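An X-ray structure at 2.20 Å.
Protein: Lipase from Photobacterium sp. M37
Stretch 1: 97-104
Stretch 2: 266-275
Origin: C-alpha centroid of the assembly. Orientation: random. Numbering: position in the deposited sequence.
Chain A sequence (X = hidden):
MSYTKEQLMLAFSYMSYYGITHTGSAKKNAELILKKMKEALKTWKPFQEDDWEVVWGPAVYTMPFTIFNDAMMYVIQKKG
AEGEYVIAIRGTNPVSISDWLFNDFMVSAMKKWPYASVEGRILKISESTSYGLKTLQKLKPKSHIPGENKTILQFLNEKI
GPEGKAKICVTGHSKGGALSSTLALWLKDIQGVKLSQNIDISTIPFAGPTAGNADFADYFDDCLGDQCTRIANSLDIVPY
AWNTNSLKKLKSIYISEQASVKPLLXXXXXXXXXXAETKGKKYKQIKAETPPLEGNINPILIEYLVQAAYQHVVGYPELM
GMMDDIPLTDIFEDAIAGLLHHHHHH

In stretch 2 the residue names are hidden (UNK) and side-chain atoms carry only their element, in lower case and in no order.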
ATOM      1  N   ILE A  97     -10.213  -1.251   9.524  1.00 19.14           N
ATOM      2  CA  ILE A  97      -9.313  -0.172   9.903  1.00 23.75           C
ATOM      3  C   ILE A  97      -9.054   0.022  11.403  1.00 20.42           C
ATOM      4  O   ILE A  97      -7.902   0.175  11.819  1.00 21.36           O
ATOM      5  CB  ILE A  97      -9.793   1.194   9.270  1.00 23.72           C
ATOM      6  CG1 ILE A  97      -9.799   1.085   7.745  1.00 18.82           C
ATOM      7  CG2 ILE A  97      -8.874   2.338   9.688  1.00 16.14           C
ATOM      8  CD1 ILE A  97     -10.594   2.177   7.068  1.00 22.80           C
ATOM      9  N   SER A  98     -10.104   0.015  12.218  1.00 18.31           N
ATOM     10  CA  SER A  98      -9.932   0.251  13.657  1.00 16.63           C
ATOM     11  C   SER A  98      -9.024  -0.791  14.310  1.00 19.95           C
ATOM     12  O   SER A  98      -8.298  -0.489  15.249  1.00 17.79           O
ATOM     13  CB  SER A  98     -11.304   0.277  14.359  1.00 13.34           C
ATOM     14  OG  SER A  98     -11.188   0.684  15.706  1.00 20.64           O
ATOM     15  N   ASP A  99      -9.056  -2.014  13.793  1.00 22.49           N
ATOM     16  CA  ASP A  99      -8.237  -3.084  14.348  1.00 20.78           C
ATOM     17  C   ASP A  99      -6.775  -3.046  13.910  1.00 22.74           C
ATOM     18  O   ASP A  99      -5.900  -3.026  14.767  1.00 21.39           O
ATOM     19  CB  ASP A  99      -8.831  -4.459  14.022  1.00 16.41           C
ATOM     20  CG  ASP A  99     -10.187  -4.693  14.709  1.00 23.49           C
ATOM     21  OD1 ASP A  99     -10.669  -3.773  15.404  1.00 22.41           O
ATOM     22  OD2 ASP A  99     -10.772  -5.783  14.551  1.00 18.65           O
ATOM     23  N   TRP A 100      -6.501  -3.045  12.601  1.00 25.84           N
ATOM     24  CA  TRP A 100      -5.110  -3.038  12.148  1.00 24.64           C
ATOM     25  C   TRP A 100      -4.424  -1.671  12.163  1.00 26.36           C
ATOM     26  O   TRP A 100      -3.197  -1.604  12.207  1.00 25.30           O
ATOM     27  CB  TRP A 100      -4.969  -3.674  10.756  1.00 23.68           C
ATOM     28  CG  TRP A 100      -5.632  -2.929   9.643  1.00 26.16           C
ATOM     29  CD1 TRP A 100      -6.882  -3.152   9.142  1.00 22.44           C
ATOM     30  CD2 TRP A 100      -5.102  -1.796   8.921  1.00 26.47           C
ATOM     31  NE1 TRP A 100      -7.168  -2.232   8.162  1.00 23.94           N
ATOM     32  CE2 TRP A 100      -6.099  -1.389   8.005  1.00 26.81           C
ATOM     33  CE3 TRP A 100      -3.890  -1.092   8.963  1.00 24.38           C
ATOM     34  CZ2 TRP A 100      -5.917  -0.295   7.130  1.00 25.38           C
ATOM     35  CZ3 TRP A 100      -3.713  -0.009   8.087  1.00 24.18           C
ATOM     36  CH2 TRP A 100      -4.725   0.374   7.188  1.00 23.92           C
ATOM     37  N   LEU A 101      -5.196  -0.587  12.142  1.00 24.66           N
ATOM     38  CA  LEU A 101      -4.610   0.753  12.164  1.00 23.34           C
ATOM     39  C   LEU A 101      -4.656   1.413  13.562  1.00 23.48           C
ATOM     40  O   LEU A 101      -3.616   1.700  14.148  1.00 23.92           O
ATOM     41  CB  LEU A 101      -5.311   1.650  11.129  1.00 23.63           C
ATOM     42  CG  LEU A 101      -4.812   3.102  11.100  1.00 30.81           C
ATOM     43  CD1 LEU A 101      -3.390   3.124  10.544  1.00 28.55           C
ATOM     44  CD2 LEU A 101      -5.733   3.968  10.244  1.00 23.89           C
ATOM     45  N   PHE A 102      -5.848   1.647  14.102  1.00 18.87           N
ATOM     46  CA  PHE A 102      -5.951   2.270  15.426  1.00 27.67           C
ATOM     47  C   PHE A 102      -5.242   1.502  16.558  1.00 27.23           C
ATOM     48  O   PHE A 102      -4.712   2.110  17.476  1.00 25.26           O
ATOM     49  CB  PHE A 102      -7.417   2.452  15.836  1.00 26.10           C
ATOM     50  CG  PHE A 102      -8.167   3.477  15.035  1.00 24.49           C
ATOM     51  CD1 PHE A 102      -7.611   4.054  13.904  1.00 31.79           C
ATOM     52  CD2 PHE A 102      -9.445   3.862  15.426  1.00 29.90           C
ATOM     53  CE1 PHE A 102      -8.313   5.000  13.171  1.00 33.04           C
ATOM     54  CE2 PHE A 102     -10.160   4.806  14.705  1.00 32.80           C
ATOM     55  CZ  PHE A 102      -9.589   5.379  13.569  1.00 35.10           C
ATOM     56  N   ASN A 103      -5.253   0.176  16.512  1.00 26.23           N
ATOM     57  CA  ASN A 103      -4.613  -0.593  17.576  1.00 29.97           C
ATOM     58  C   ASN A 103      -3.145  -0.958  17.326  1.00 29.97           C
ATOM     59  O   ASN A 103      -2.618  -1.886  17.939  1.00 30.78           O
ATOM     60  CB  ASN A 103      -5.418  -1.866  17.853  1.00 23.94           C
ATOM     61  CG  ASN A 103      -6.697  -1.586  18.590  1.00 24.72           C
ATOM     62  OD1 ASN A 103      -6.747  -1.634  19.821  1.00 16.26           O
ATOM     63  ND2 ASN A 103      -7.745  -1.275  17.841  1.00 18.28           N
ATOM     64  N   ASP A 104      -2.479  -0.223  16.446  1.00 30.93           N
ATOM     65  CA  ASP A 104      -1.068  -0.489  16.146  1.00 31.34           C
ATOM     66  C   ASP A 104      -0.104   0.011  17.245  1.00 31.86           C
ATOM     67  O   ASP A 104       0.203   1.199  17.326  1.00 32.32           O
ATOM     68  CB  ASP A 104      -0.717   0.165  14.814  1.00 32.06           C
ATOM     69  CG  ASP A 104       0.638  -0.252  14.297  1.00 37.39           C
ATOM     70  OD1 ASP A 104       0.962   0.127  13.150  1.00 38.86           O
ATOM     71  OD2 ASP A 104       1.375  -0.952  15.023  1.00 35.49           O
ATOM     72  N   UNK A 266     -15.820   4.145  21.804  1.00 23.23           N
ATOM     73  CA  UNK A 266     -14.670   3.240  21.841  1.00 21.57           C
ATOM     74  C   UNK A 266     -13.648   3.753  20.841  1.00 19.31           C
ATOM     75  O   UNK A 266     -12.467   3.797  21.141  1.00 23.17           O
ATOM     76  o   UNK A 266     -10.989  -2.056  22.686  1.00 21.12           O
ATOM     77  c   UNK A 266     -15.068   1.798  21.488  1.00 19.64           C
ATOM     78  c   UNK A 266     -13.110   0.304  20.772  1.00 25.92           C
ATOM     79  c   UNK A 266     -13.808   0.246  23.070  1.00 25.81           C
ATOM     80  c   UNK A 266     -11.964  -1.136  22.351  1.00 24.65           C
ATOM     81  c   UNK A 266     -12.816  -0.693  23.358  1.00 21.94           C
ATOM     82  c   UNK A 266     -12.100  -0.649  21.050  1.00 14.89           C
ATOM     83  c   UNK A 266     -13.977   0.764  21.780  1.00 27.93           C
ATOM     84  N   UNK A 267     -14.106   4.154  19.657  1.00 20.34           N
ATOM     85  CA  UNK A 267     -13.196   4.686  18.650  1.00 23.22           C
ATOM     86  C   UNK A 267     -12.629   6.058  19.056  1.00 23.12           C
ATOM     87  O   UNK A 267     -11.480   6.382  18.744  1.00 21.87           O
ATOM     88  c   UNK A 267     -13.780   3.543  16.445  1.00 20.65           C
ATOM     89  c   UNK A 267     -13.907   4.788  17.307  1.00 23.12           C
ATOM     90  o   UNK A 267     -13.635   1.264  17.190  1.00 24.16           O
ATOM     91  n   UNK A 267     -15.572   2.341  17.554  1.00 18.17           N
ATOM     92  c   UNK A 267     -14.328   2.284  17.107  1.00 17.82           C
ATOM     93  N   UNK A 268     -13.433   6.867  19.748  1.00 26.74           N
ATOM     94  CA  UNK A 268     -12.959   8.182  20.196  1.00 26.50           C
ATOM     95  C   UNK A 268     -11.810   7.974  21.168  1.00 24.08           C
ATOM     96  O   UNK A 268     -10.842   8.726  21.137  1.00 24.87           O
ATOM     97  c   UNK A 268     -14.069   8.972  20.889  1.00 25.00           C
ATOM     98  c   UNK A 268     -15.044   9.642  19.951  1.00 29.08           C
ATOM     99  n   UNK A 268     -15.791  12.738  19.434  1.00 49.91           N
ATOM    100  c   UNK A 268     -16.938  12.087  19.259  1.00 47.58           C
ATOM    101  c   UNK A 268     -16.174  10.282  20.747  1.00 35.94           C
ATOM    102  n   UNK A 268     -17.869  12.588  18.457  1.00 44.54           N
ATOM    103  n   UNK A 268     -17.145  10.927  19.874  1.00 43.98           N
ATOM    104  N   UNK A 269     -11.927   6.961  22.034  1.00 21.99           N
ATOM    105  CA  UNK A 269     -10.864   6.638  22.997  1.00 22.10           C
ATOM    106  C   UNK A 269      -9.609   6.162  22.250  1.00 23.74           C
ATOM    107  O   UNK A 269      -8.486   6.525  22.615  1.00 23.52           O
ATOM    108  c   UNK A 269     -11.340   5.544  23.977  1.00 18.67           C
ATOM    109  N   UNK A 270      -9.790   5.345  21.208  1.00 23.53           N
ATOM    110  CA  UNK A 270      -8.635   4.863  20.432  1.00 22.64           C
ATOM    111  C   UNK A 270      -7.941   6.033  19.732  1.00 24.17           C
ATOM    112  O   UNK A 270      -6.717   6.117  19.732  1.00 24.51           O
ATOM    113  c   UNK A 270      -9.893   1.474  18.933  1.00 18.96           C
ATOM    114  c   UNK A 270      -7.775   1.864  20.146  1.00 15.44           C
ATOM    115  c   UNK A 270      -9.166   2.369  19.915  1.00 18.53           C
ATOM    116  c   UNK A 270      -9.063   3.808  19.400  1.00 19.70           C
ATOM    117  N   UNK A 271      -8.725   6.940  19.151  1.00 22.11           N
ATOM    118  CA  UNK A 271      -8.157   8.106  18.485  1.00 24.90           C
ATOM    119  C   UNK A 271      -7.297   8.905  19.468  1.00 22.78           C
ATOM    120  O   UNK A 271      -6.158   9.256  19.155  1.00 24.85           O
ATOM    121  c   UNK A 271      -8.625  10.301  17.377  1.00 24.35           C
ATOM    122  c   UNK A 271     -10.064   8.334  16.864  1.00 24.22           C
ATOM    123  c   UNK A 271      -9.272   8.077  15.635  1.00 39.50           C
ATOM    124  c   UNK A 271      -9.255   9.042  17.941  1.00 27.73           C
ATOM    125  N   UNK A 272      -7.842   9.206  20.643  1.00 22.32           N
ATOM    126  CA  UNK A 272      -7.084   9.955  21.655  1.00 21.71           C
ATOM    127  C   UNK A 272      -5.834   9.195  22.068  1.00 22.14           C
ATOM    128  O   UNK A 272      -4.785   9.797  22.264  1.00 25.54           O
ATOM    129  n   UNK A 272     -11.437   9.202  25.738  1.00 37.46           N
ATOM    130  c   UNK A 272      -7.928  10.253  22.904  1.00 25.37           C
ATOM    131  n   UNK A 272      -9.986  10.799  24.930  1.00 36.91           N
ATOM    132  c   UNK A 272      -9.058  11.253  22.669  1.00 31.47           C
ATOM    133  n   UNK A 272     -11.938  10.323  23.809  1.00 38.55           N
ATOM    134  c   UNK A 272     -11.116  10.103  24.823  1.00 37.91           C
ATOM    135  c   UNK A 272      -9.561  11.832  23.980  1.00 33.22           C
ATOM    136  N   UNK A 273      -5.934   7.880  22.215  1.00 22.89           N
ATOM    137  CA  UNK A 273      -4.745   7.105  22.563  1.00 23.97           C
ATOM    138  C   UNK A 273      -3.682   7.222  21.444  1.00 22.14           C
ATOM    139  O   UNK A 273      -2.499   7.410  21.730  1.00 29.80           O
ATOM    140  c   UNK A 273      -5.119   5.655  22.802  1.00 25.79           C
ATOM    141  N   UNK A 274      -4.101   7.124  20.181  1.00 24.42           N
ATOM    142  CA  UNK A 274      -3.182   7.255  19.039  1.00 25.11           C
ATOM    143  C   UNK A 274      -2.468   8.614  19.076  1.00 28.58           C
ATOM    144  O   UNK A 274      -1.256   8.700  18.827  1.00 25.26           O
ATOM    145  s   UNK A 274      -5.792   5.880  16.084  1.00 34.08           S
ATOM    146  c   UNK A 274      -3.938   7.168  17.705  1.00 25.23           C
ATOM    147  c   UNK A 274      -4.814   6.197  14.593  1.00 24.63           C
ATOM    148  c   UNK A 274      -4.480   5.795  17.335  1.00 24.49           C
ATOM    149  N   UNK A 275      -3.223   9.677  19.366  1.00 25.26           N
ATOM    150  CA  UNK A 275      -2.639  11.022  19.414  1.00 25.60           C
ATOM    151  C   UNK A 275      -1.620  11.044  20.541  1.00 26.97           C
ATOM    152  O   UNK A 275      -0.469  11.434  20.346  1.00 29.14           O
ATOM    153  c   UNK A 275      -3.112  13.468  19.942  1.00 31.49           C
ATOM    154  c   UNK A 275      -4.631  12.185  18.394  1.00 26.11           C
ATOM    155  c   UNK A 275      -5.846  13.102  18.582  1.00 23.95           C
ATOM    156  c   UNK A 275      -3.738  12.098  19.633  1.00 30.37           C
TER
HETATM  157  O   HOH W   1      -8.572  -2.122  21.791  1.00 17.25           O

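Position 266 carries one carbon, then a ring of six carbons bearing an oxygen. That oxygen lies 2.6 Å from the oxygen of water 1, and the water donates to N103 OD1 at 2.7 Å. The water links the two side chains, which do not touch directly. This is tyrosine, Y266.

Position 267 has three side-chain carbons, the third carrying one oxygen and one nitrogen. The oxygen lies 2.9 Å from S98 OG. An amide on a two-carbon arm makes this glutamine, Q267. S98 OG donates a hydrogen bond to Q267 OE1. Q267 CG also lies at the edge of the F102 ring, 4.2 Å from F102 CE2.

Position 268 has three carbons, a nitrogen, then a carbon with two more nitrogens. Its CA-to-CB bond points away from stretch 1, and it makes no contact there. The guanidinium marks arginine, R268.

Position 269 has a single side-chain carbon, out of reach of stretch 1. It is alanine, A269.

Position 270 has four carbons, forked at the second. Its CB lies 4.0 Å from F102 CD2. One carbon beyond the fork lies 3.6 Å from S98 OG and 3.7 Å from N103 ND2. That is leucine, L270.

Position 271 also has four carbons, but the fork is at the first and one arm is two carbons long. The end of that arm lies 3.4 Å from F102 CZ. This is isoleucine, I271.

Position 272 has three carbons, a nitrogen, then a carbon with two more nitrogens. It is exposed and out of reach. It is arginine, R272.

Position 273 has one carbon. It points toward stretch 1 without touching it. This is alanine, A273.

Position 274 is an unbranched chain of two carbons, a sulfur and one carbon. The sulfur lies 3.4 Å from F102 CD1 and 3.9 Å from the ring centroid, an oblique sulfur-aromatic contact. It is methionine, M274.

Position 275 has four carbons, forked at the first, with one two-carbon arm. It is out of reach of stretch 1. It is isoleucine, I275.

The two helices run nearly parallel, at 13°, with their axes 11.3 Å apart at closest approach. F102 fills the gap as a knob among Q267, L270, I271 and M274, which are spaced to fall on one side of the helix. The S98 to Q267 hydrogen bond adds a polar tie beside this apolar packing. N103 ND2 donates to S98 O at 2.8 Å within stretch 1, while its OD1 accepts from the water. The contact buries 371 Å² in total.

Stretch 2 (266-275) YQRALIRAMI
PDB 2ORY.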